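Beta-phenylalanine aminotransferase (Variovorax paradoxus, PDB 4AO9) catalyses transfer of the amino group from beta-phenylalanine, probably to a keto acid, using bound pyridoxal-5'-phosphate as its cofactor. Local coordinates at residues D39-S44 / D85-A90; F406-E411 / D433-A438; M158-A163 / I221-V226. One frame throughout, in Å; residues are numbered along the deposited sequence.

Contact 1. Residues D39-S44 / D85-A90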
loop_
_atom_site.group_PDB
_atom_site.type_symbol
_atom_site.label_atom_id
_atom_site.label_comp_id
_atom_site.label_asym_id
_atom_site.label_seq_id
_atom_site.Cartn_x
_atom_site.Cartn_y
_atom_site.Cartn_z
ATOM N N ASP A 39 -17.800 -28.512 -13.313
ATOM C CA ASP A 39 -17.363 -29.647 -14.135
ATOM C C ASP A 39 -16.324 -29.257 -15.176
ATOM O O ASP A 39 -15.436 -30.046 -15.497
ATOM C CB ASP A 39 -18.556 -30.316 -14.827
ATOM C CG ASP A 39 -19.498 -31.000 -13.846
ATOM O OD1 ASP A 39 -19.140 -31.134 -12.657
ATOM O OD2 ASP A 39 -20.601 -31.395 -14.277
ATOM N N ALA A 40 -16.428 -28.023 -15.669
ATOM C CA ALA A 40 -15.552 -27.526 -16.725
ATOM C C ALA A 40 -14.214 -27.009 -16.207
ATOM O O ALA A 40 -13.291 -26.813 -16.999
ATOM C CB ALA A 40 -16.259 -26.427 -17.509
ATOM N N ASN A 41 -14.108 -26.815 -14.891
ATOM C CA ASN A 41 -12.918 -26.184 -14.297
ATOM C C ASN A 41 -12.279 -26.966 -13.139
ATOM O O ASN A 41 -12.065 -26.422 -12.045
ATOM C CB ASN A 41 -13.246 -24.738 -13.912
ATOM C CG ASN A 41 -13.515 -23.885 -15.120
ATOM O OD1 ASN A 41 -12.592 -23.528 -15.850
ATOM N ND2 ASN A 41 -14.789 -23.602 -15.383
ATOM N N PRO A 42 -11.931 -28.249 -13.383
ATOM C CA PRO A 42 -11.367 -29.034 -12.279
ATOM C C PRO A 42 -10.004 -28.565 -11.766
ATOM O O PRO A 42 -9.719 -28.695 -10.566
ATOM C CB PRO A 42 -11.251 -30.449 -12.869
ATOM C CG PRO A 42 -11.277 -30.264 -14.343
ATOM C CD PRO A 42 -12.144 -29.080 -14.590
ATOM N N ALA A 43 -9.166 -28.038 -12.653
ATOM C CA ALA A 43 -7.864 -27.538 -12.235
ATOM C C ALA A 43 -8.039 -26.311 -11.330
ATOM O O ALA A 43 -7.358 -26.197 -10.304
ATOM C CB ALA A 43 -6.986 -27.222 -13.430
ATOM N N SER A 44 -8.963 -25.417 -11.678
ATOM C CA SER A 44 -9.238 -24.283 -10.787
ATOM C C SER A 44 -9.810 -24.740 -9.453
ATOM O O SER A 44 -9.497 -24.165 -8.407
ATOM C CB SER A 44 -10.140 -23.235 -11.439
ATOM O OG SER A 44 -9.383 -22.398 -12.301
ATOM N N ASP A 85 -7.610 -24.222 -16.483
ATOM C CA ASP A 85 -8.101 -25.315 -17.324
ATOM C C ASP A 85 -7.979 -25.034 -18.824
ATOM O O ASP A 85 -8.430 -25.824 -19.655
ATOM C CB ASP A 85 -9.535 -25.661 -16.928
ATOM C CG ASP A 85 -9.595 -26.317 -15.571
ATOM O OD1 ASP A 85 -9.453 -27.563 -15.511
ATOM O OD2 ASP A 85 -9.739 -25.588 -14.568
ATOM N N GLY A 86 -7.339 -23.917 -19.160
ATOM C CA GLY A 86 -7.003 -23.603 -20.538
ATOM C C GLY A 86 -8.034 -22.851 -21.344
ATOM O O GLY A 86 -7.836 -22.637 -22.541
ATOM N N HIS A 87 -9.132 -22.438 -20.710
ATOM C CA HIS A 87 -10.125 -21.612 -21.394
ATOM C C HIS A 87 -9.545 -20.243 -21.684
ATOM O O HIS A 87 -8.917 -19.628 -20.808
ATOM C CB HIS A 87 -11.380 -21.427 -20.545
ATOM C CG HIS A 87 -12.040 -22.706 -20.145
ATOM N ND1 HIS A 87 -12.134 -23.109 -18.834
ATOM C CD2 HIS A 87 -12.649 -23.668 -20.880
ATOM C CE1 HIS A 87 -12.766 -24.267 -18.773
ATOM N NE2 HIS A 87 -13.088 -24.629 -20.002
ATOM N N ARG A 88 -9.750 -19.780 -22.915
ATOM C CA ARG A 88 -9.312 -18.450 -23.334
ATOM C C ARG A 88 -10.498 -17.499 -23.332
ATOM O O ARG A 88 -11.556 -17.813 -23.873
ATOM C CB ARG A 88 -8.694 -18.503 -24.737
ATOM C CG ARG A 88 -8.097 -17.174 -25.199
ATOM C CD ARG A 88 -7.900 -17.144 -26.719
ATOM N NE ARG A 88 -7.530 -15.807 -27.186
ATOM C CZ ARG A 88 -6.440 -15.517 -27.894
ATOM N NH1 ARG A 88 -5.588 -16.471 -28.266
ATOM N NH2 ARG A 88 -6.208 -14.257 -28.250
ATOM N N TYR A 89 -10.307 -16.336 -22.713
ATOM C CA TYR A 89 -11.354 -15.330 -22.633
ATOM C C TYR A 89 -10.894 -13.981 -23.150
ATOM O O TYR A 89 -9.716 -13.616 -23.018
ATOM C CB TYR A 89 -11.792 -15.102 -21.187
ATOM C CG TYR A 89 -12.150 -16.332 -20.407
ATOM C CD1 TYR A 89 -13.438 -16.866 -20.464
ATOM C CD2 TYR A 89 -11.206 -16.950 -19.587
ATOM C CE1 TYR A 89 -13.775 -17.991 -19.733
ATOM C CE2 TYR A 89 -11.533 -18.069 -18.859
ATOM C CZ TYR A 89 -12.815 -18.585 -18.930
ATOM O OH TYR A 89 -13.125 -19.698 -18.190
ATOM N N ALA A 90 -11.835 -13.230 -23.710
ATOM C CA ALA A 90 -11.643 -11.799 -23.870
ATOM C C ALA A 90 -11.905 -11.160 -22.515
ATOM O O ALA A 90 -12.936 -11.421 -21.887
ATOM C CB ALA A 90 -12.598 -11.236 -24.924
HETATM O O HOH W 1 -10.060 -22.976 -14.780
HETATM O O HOH W 2 -15.248 -21.599 -18.151
#

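Contact 2. Residues F406-E411 / D433-A438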
loop_
_atom_site.group_PDB
_atom_site.type_symbol
_atom_site.label_atom_id
_atom_site.label_comp_id
_atom_site.label_asym_id
_atom_site.label_seq_id
_atom_site.Cartn_x
_atom_site.Cartn_y
_atom_site.Cartn_z
ATOM N N PHE A 406 -21.762 -16.204 -15.382
ATOM C CA PHE A 406 -21.510 -17.556 -15.889
ATOM C C PHE A 406 -21.812 -17.688 -17.377
ATOM O O PHE A 406 -21.076 -18.358 -18.107
ATOM C CB PHE A 406 -22.278 -18.605 -15.076
ATOM C CG PHE A 406 -21.781 -18.758 -13.666
ATOM C CD1 PHE A 406 -20.498 -19.251 -13.417
ATOM C CD2 PHE A 406 -22.587 -18.415 -12.582
ATOM C CE1 PHE A 406 -20.029 -19.381 -12.118
ATOM C CE2 PHE A 406 -22.123 -18.540 -11.278
ATOM C CZ PHE A 406 -20.839 -19.028 -11.047
ATOM N N HIS A 407 -22.869 -17.013 -17.827
ATOM C CA HIS A 407 -23.175 -16.949 -19.245
ATOM C C HIS A 407 -22.010 -16.353 -20.033
ATOM O O HIS A 407 -21.625 -16.887 -21.069
ATOM C CB HIS A 407 -24.457 -16.146 -19.512
ATOM C CG HIS A 407 -24.718 -15.914 -20.966
ATOM N ND1 HIS A 407 -25.237 -16.891 -21.792
ATOM C CD2 HIS A 407 -24.492 -14.835 -21.753
ATOM C CE1 HIS A 407 -25.331 -16.416 -23.020
ATOM N NE2 HIS A 407 -24.891 -15.171 -23.024
ATOM N N LEU A 408 -21.448 -15.250 -19.536
ATOM C CA LEU A 408 -20.344 -14.605 -20.233
ATOM C C LEU A 408 -19.135 -15.529 -20.307
ATOM O O LEU A 408 -18.492 -15.623 -21.350
ATOM C CB LEU A 408 -20.008 -13.240 -19.603
ATOM C CG LEU A 408 -21.053 -12.149 -19.870
ATOM C CD1 LEU A 408 -20.754 -10.938 -18.991
ATOM C CD2 LEU A 408 -21.103 -11.757 -21.345
ATOM N N LEU A 409 -18.852 -16.253 -19.224
ATOM C CA LEU A 409 -17.783 -17.261 -19.276
ATOM C C LEU A 409 -18.030 -18.268 -20.397
ATOM O O LEU A 409 -17.103 -18.605 -21.127
ATOM C CB LEU A 409 -17.611 -17.999 -17.944
ATOM C CG LEU A 409 -17.085 -17.214 -16.739
ATOM C CD1 LEU A 409 -16.997 -18.132 -15.529
ATOM C CD2 LEU A 409 -15.721 -16.583 -17.015
ATOM N N ASN A 410 -19.276 -18.733 -20.530
ATOM C CA ASN A 410 -19.639 -19.669 -21.612
ATOM C C ASN A 410 -19.405 -19.085 -23.007
ATOM O O ASN A 410 -19.133 -19.822 -23.965
ATOM C CB ASN A 410 -21.110 -20.089 -21.510
ATOM C CG ASN A 410 -21.432 -20.876 -20.250
ATOM O OD1 ASN A 410 -22.588 -20.880 -19.805
ATOM N ND2 ASN A 410 -20.448 -21.549 -19.684
ATOM N N GLU A 411 -19.541 -17.763 -23.112
ATOM C CA GLU A 411 -19.338 -17.028 -24.357
ATOM C C GLU A 411 -17.911 -16.482 -24.503
ATOM O O GLU A 411 -17.677 -15.552 -25.272
ATOM C CB GLU A 411 -20.364 -15.890 -24.470
ATOM C CG GLU A 411 -21.821 -16.368 -24.491
ATOM C CD GLU A 411 -22.079 -17.451 -25.533
ATOM O OE1 GLU A 411 -21.742 -17.245 -26.720
ATOM O OE2 GLU A 411 -22.611 -18.519 -25.155
ATOM N N ASP A 433 -17.893 -6.267 -30.189
ATOM C CA ASP A 433 -19.049 -6.861 -30.865
ATOM C C ASP A 433 -19.477 -8.157 -30.185
ATOM O O ASP A 433 -20.673 -8.416 -30.036
ATOM C CB ASP A 433 -18.741 -7.152 -32.341
ATOM C CG ASP A 433 -18.714 -5.903 -33.202
ATOM O OD1 ASP A 433 -19.299 -4.871 -32.807
ATOM O OD2 ASP A 433 -18.106 -5.960 -34.298
ATOM N N ARG A 434 -18.497 -8.962 -29.769
ATOM C CA ARG A 434 -18.779 -10.220 -29.081
ATOM C C ARG A 434 -19.446 -10.002 -27.729
ATOM O O ARG A 434 -20.318 -10.780 -27.351
ATOM C CB ARG A 434 -17.523 -11.086 -28.934
ATOM C CG ARG A 434 -17.074 -11.709 -30.252
ATOM C CD ARG A 434 -16.253 -12.979 -30.051
ATOM N NE ARG A 434 -15.062 -12.732 -29.245
ATOM C CZ ARG A 434 -13.959 -12.132 -29.689
ATOM N NH1 ARG A 434 -13.874 -11.706 -30.948
ATOM N NH2 ARG A 434 -12.939 -11.949 -28.861
ATOM N N TYR A 435 -19.042 -8.954 -27.001
ATOM C CA TYR A 435 -19.720 -8.617 -25.753
ATOM C C TYR A 435 -21.205 -8.311 -25.989
ATOM O O TYR A 435 -22.072 -8.863 -25.305
ATOM C CB TYR A 435 -19.012 -7.484 -24.969
ATOM C CG TYR A 435 -19.598 -7.345 -23.574
ATOM C CD1 TYR A 435 -20.729 -6.557 -23.353
ATOM C CD2 TYR A 435 -19.053 -8.032 -22.483
ATOM C CE1 TYR A 435 -21.303 -6.452 -22.098
ATOM C CE2 TYR A 435 -19.628 -7.929 -21.207
ATOM C CZ TYR A 435 -20.751 -7.132 -21.031
ATOM O OH TYR A 435 -21.358 -7.025 -19.810
ATOM N N VAL A 436 -21.483 -7.457 -26.972
ATOM C CA VAL A 436 -22.863 -7.077 -27.303
ATOM C C VAL A 436 -23.674 -8.311 -27.709
ATOM O O VAL A 436 -24.793 -8.505 -27.239
ATOM C CB VAL A 436 -22.912 -6.007 -28.414
ATOM C CG1 VAL A 436 -24.353 -5.683 -28.798
ATOM C CG2 VAL A 436 -22.207 -4.746 -27.953
ATOM N N ALA A 437 -23.079 -9.162 -28.544
ATOM C CA ALA A 437 -23.730 -10.401 -28.962
ATOM C C ALA A 437 -24.018 -11.324 -27.775
ATOM O O ALA A 437 -25.052 -11.995 -27.746
ATOM C CB ALA A 437 -22.903 -11.113 -30.027
ATOM N N ALA A 438 -23.119 -11.336 -26.784
ATOM C CA ALA A 438 -23.287 -12.178 -25.599
ATOM C C ALA A 438 -24.401 -11.688 -24.672
ATOM O O ALA A 438 -25.094 -12.489 -24.042
ATOM C CB ALA A 438 -21.968 -12.327 -24.851
#

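Contact 3. Residues M158-A163 / I221-V226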
loop_
_atom_site.group_PDB
_atom_site.type_symbol
_atom_site.label_atom_id
_atom_site.label_comp_id
_atom_site.label_asym_id
_atom_site.label_seq_id
_atom_site.Cartn_x
_atom_site.Cartn_y
_atom_site.Cartn_z
ATOM N N MET A 158 -4.031 9.471 3.314
ATOM C CA MET A 158 -3.168 10.624 3.447
ATOM C C MET A 158 -3.865 11.918 3.116
ATOM O O MET A 158 -3.611 12.929 3.770
ATOM C CB MET A 158 -1.895 10.471 2.617
ATOM C CG MET A 158 -1.007 9.311 3.038
ATOM S SD MET A 158 -0.669 9.163 4.812
ATOM C CE MET A 158 0.042 10.761 5.203
ATOM N N ALA A 159 -4.724 11.907 2.097
ATOM C CA ALA A 159 -5.498 13.107 1.762
ATOM C C ALA A 159 -6.372 13.535 2.933
ATOM O O ALA A 159 -6.449 14.723 3.258
ATOM C CB ALA A 159 -6.342 12.878 0.530
ATOM N N LEU A 160 -7.042 12.566 3.543
ATOM C CA LEU A 160 -7.862 12.851 4.726
ATOM C C LEU A 160 -7.033 13.397 5.875
ATOM O O LEU A 160 -7.398 14.392 6.509
ATOM C CB LEU A 160 -8.656 11.615 5.165
ATOM C CG LEU A 160 -9.741 11.133 4.206
ATOM C CD1 LEU A 160 -10.351 9.839 4.745
ATOM C CD2 LEU A 160 -10.820 12.226 3.996
ATOM N N THR A 161 -5.904 12.758 6.146
ATOM C CA THR A 161 -5.008 13.161 7.212
ATOM C C THR A 161 -4.548 14.597 6.988
ATOM O O THR A 161 -4.535 15.413 7.925
ATOM C CB THR A 161 -3.800 12.208 7.208
ATOM O OG1 THR A 161 -4.272 10.892 7.516
ATOM C CG2 THR A 161 -2.768 12.631 8.235
ATOM N N ALA A 162 -4.186 14.904 5.744
ATOM C CA ALA A 162 -3.762 16.255 5.384
ATOM C C ALA A 162 -4.861 17.267 5.676
ATOM O O ALA A 162 -4.605 18.337 6.247
ATOM C CB ALA A 162 -3.383 16.305 3.910
ATOM N N ALA A 163 -6.082 16.941 5.266
ATOM C CA ALA A 163 -7.202 17.868 5.417
ATOM C C ALA A 163 -7.549 18.122 6.882
ATOM O O ALA A 163 -7.814 19.275 7.270
ATOM C CB ALA A 163 -8.405 17.357 4.658
ATOM N N ILE A 221 -16.562 20.448 9.832
ATOM C CA ILE A 221 -16.240 19.645 8.646
ATOM C C ILE A 221 -14.885 20.009 8.061
ATOM O O ILE A 221 -14.692 21.122 7.563
ATOM C CB ILE A 221 -17.346 19.718 7.569
ATOM C CG1 ILE A 221 -18.651 19.133 8.127
ATOM C CG2 ILE A 221 -16.905 18.944 6.315
ATOM C CD1 ILE A 221 -19.863 19.444 7.278
ATOM N N ALA A 222 -13.950 19.062 8.136
ATOM C CA ALA A 222 -12.616 19.243 7.580
ATOM C C ALA A 222 -12.629 19.054 6.076
ATOM O O ALA A 222 -11.900 19.733 5.342
ATOM C CB ALA A 222 -11.646 18.231 8.203
ATOM N N VAL A 223 -13.430 18.102 5.614
ATOM C CA VAL A 223 -13.295 17.632 4.248
ATOM C C VAL A 223 -14.574 16.971 3.774
ATOM O O VAL A 223 -15.301 16.359 4.562
ATOM C CB VAL A 223 -12.035 16.707 4.120
ATOM C CG1 VAL A 223 -12.108 15.551 5.061
ATOM C CG2 VAL A 223 -11.812 16.254 2.686
ATOM N N VAL A 224 -14.867 17.171 2.490
ATOM C CA VAL A 224 -15.907 16.442 1.771
ATOM C C VAL A 224 -15.168 15.574 0.766
ATOM O O VAL A 224 -14.455 16.100 -0.078
ATOM C CB VAL A 224 -16.857 17.416 1.031
ATOM C CG1 VAL A 224 -17.912 16.625 0.257
ATOM C CG2 VAL A 224 -17.521 18.389 2.033
ATOM N N LEU A 225 -15.315 14.256 0.890
ATOM C CA LEU A 225 -14.601 13.294 0.037
ATOM C C LEU A 225 -15.608 12.566 -0.840
ATOM O O LEU A 225 -16.589 12.001 -0.334
ATOM C CB LEU A 225 -13.805 12.303 0.907
ATOM C CG LEU A 225 -13.201 11.088 0.183
ATOM C CD1 LEU A 225 -12.105 11.495 -0.780
ATOM C CD2 LEU A 225 -12.656 10.076 1.191
ATOM N N VAL A 226 -15.395 12.601 -2.154
ATOM C CA VAL A 226 -16.379 12.045 -3.083
ATOM C C VAL A 226 -15.741 11.555 -4.383
ATOM O O VAL A 226 -14.769 12.143 -4.884
ATOM C CB VAL A 226 -17.502 13.100 -3.372
ATOM C CG1 VAL A 226 -16.948 14.273 -4.182
ATOM C CG2 VAL A 226 -18.720 12.474 -4.080
#

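Contact 1. Residues D39-S44 / D85-A90
OD2 of D85 is gripped twice: the backbone N of S44 donates to it over 3.0 Å, and water 1 donates from 2.6 Å. The other oxygen, OD1, takes the backbone N of A43 at 2.9 Å on its syn side. This is capping of a helix N-terminus by a side chain from elsewhere in the chain: D85 sits in the turn of the β-hairpin 80-83/88-91, and its carboxylate faces the first turn of helix 42-51. N41 holds the N-cap position but makes no capping bond, so the aspartate supplies the acceptors, and its negative charge should be favourable beside the positive end of the helix dipole. P42 suits the first helical position because it has no amide hydrogen to satisfy; its CD rests 3.2 Å from D85 OD1. The carboxylate reaches these amides with CG anti to the carbonyl carbon of D85 (chi1 -70°).

The side chain of N41 is committed to other partners: ND2 bonds to the carbonyl of F37, and OD1 accepts from water 1, which also takes a hydrogen bond from S44 OG; that hydroxyl has T72 N as another partner. The H87 ring, tied through ND1 to D83, comes edge-on to the helix break. Its CE1 lies 3.1 Å from A40 O and 3.0 Å from N41 OD1, both near the ring plane, with the N41 amide turned 68° from the imidazole. Over one imidazole face, displaced toward the rim, sits water 2, which donates to Y89 OH at 2.8 Å and receives a weak bond from N41 ND2.

Contact 2. Residues F406-E411 / D433-A438
Y435 is the first residue of 433-438 to meet the other helix substantially, and it does so through its ring. With CG anti to the backbone N (chi1 -170°), the side chain turns its ring toward helix 398-410 until CE2 lies 3.9 Å from L408 CD1, the two side chains meeting at a slant. The leucine's second methyl, CD2, is 4.1 Å from Y435 CE2, so both leucine methyls come near the same ring carbon. A long aromatic suits this place: its ring also meets F92 and rests on I413 of strand 413-414.

One helical turn later comes A438, whose small side chain points at helix 398-410. Its CB is received between L408 CD2, at 3.7 Å, and E411 CB, at 3.9 Å. L408 thus serves both partners, one methyl leaning on the tyrosine and the other chiefly on the alanine. E411, the first residue beyond the helical conformation, contributes the aliphatic root of its side chain here.

The backbone of A438 adds the polar link. H407 NE2 donates to A438 O over 2.9 Å, but the bond is bent, with 132° at the hydrogen. NE2 also has S441 OG as a partner, consistent with a shared N-H, and the same hydroxyl bonds to A438 O.

The axes pass 10.6 Å apart with their N-to-C directions at 128°, and helices 398-410 and 429-445, laid together against strand 413-414, are consistent with the small domain of fold-type I aminotransferases, where C-terminal helices pack on a sheet.

Contact 3. Residues M158-A163 / I221-V226
Helix 158-163 runs roughly antiparallel to strand 221-226, their N-to-C directions 151° apart and their axes 8.0 Å distant. A163 sets its CB 3.7 Å from V223 CB, with both valine methyls about it. One turn earlier, L160 brings CD2 to V223 CG1, also 3.7 Å away, and to L225 CD2 at 4.0 Å, crossing both side chains nearly at right angles. V223 offers CG1 to the leucine because this methyl lies between its backbone N and carbonyl carbon (chi1 57°), while both methyls stay near A163 CB.

The strand belongs to the seven-stranded mixed sheet of the large domain in fold-type I PLP enzymes, and the helix packs on one of its faces. Small alanines let helix and sheet come close, and branched side chains fill the layer between them; V223 and L225 also touch V258 of the next strand, and L160 touches I172. Helix 152-167 carries cofactor-pocket residues in its first turns, including N156, which L225 touches; the leucine side chain lies about 8 Å from PLP. On another side of the helix, M158 and T161 pack against V183 and T193 of the second subunit.

How the contacts relate
Contacts 1 and 2 are neighbours, their centres 16 Å apart: L409 CD2 of helix 398-410 packs on Y89 CE1 of the hairpin at 3.6 Å, and strand 88-91 lies beside strand 413-414 in one small sheet. Contact 3 is remote, its centre about 44 Å from that of contact 1 and 41 Å from that of contact 2, on the opposite side of the chain's centre, in the large domain near the cofactor. Chemistry follows place. Contact 1, partly open to solvent, relies on a carboxylate, backbone amides and waters; contact 2, buried between helices, adds one histidine-to-carbonyl bond to its apolar packing; contact 3, wholly buried, joins through aliphatic carbons.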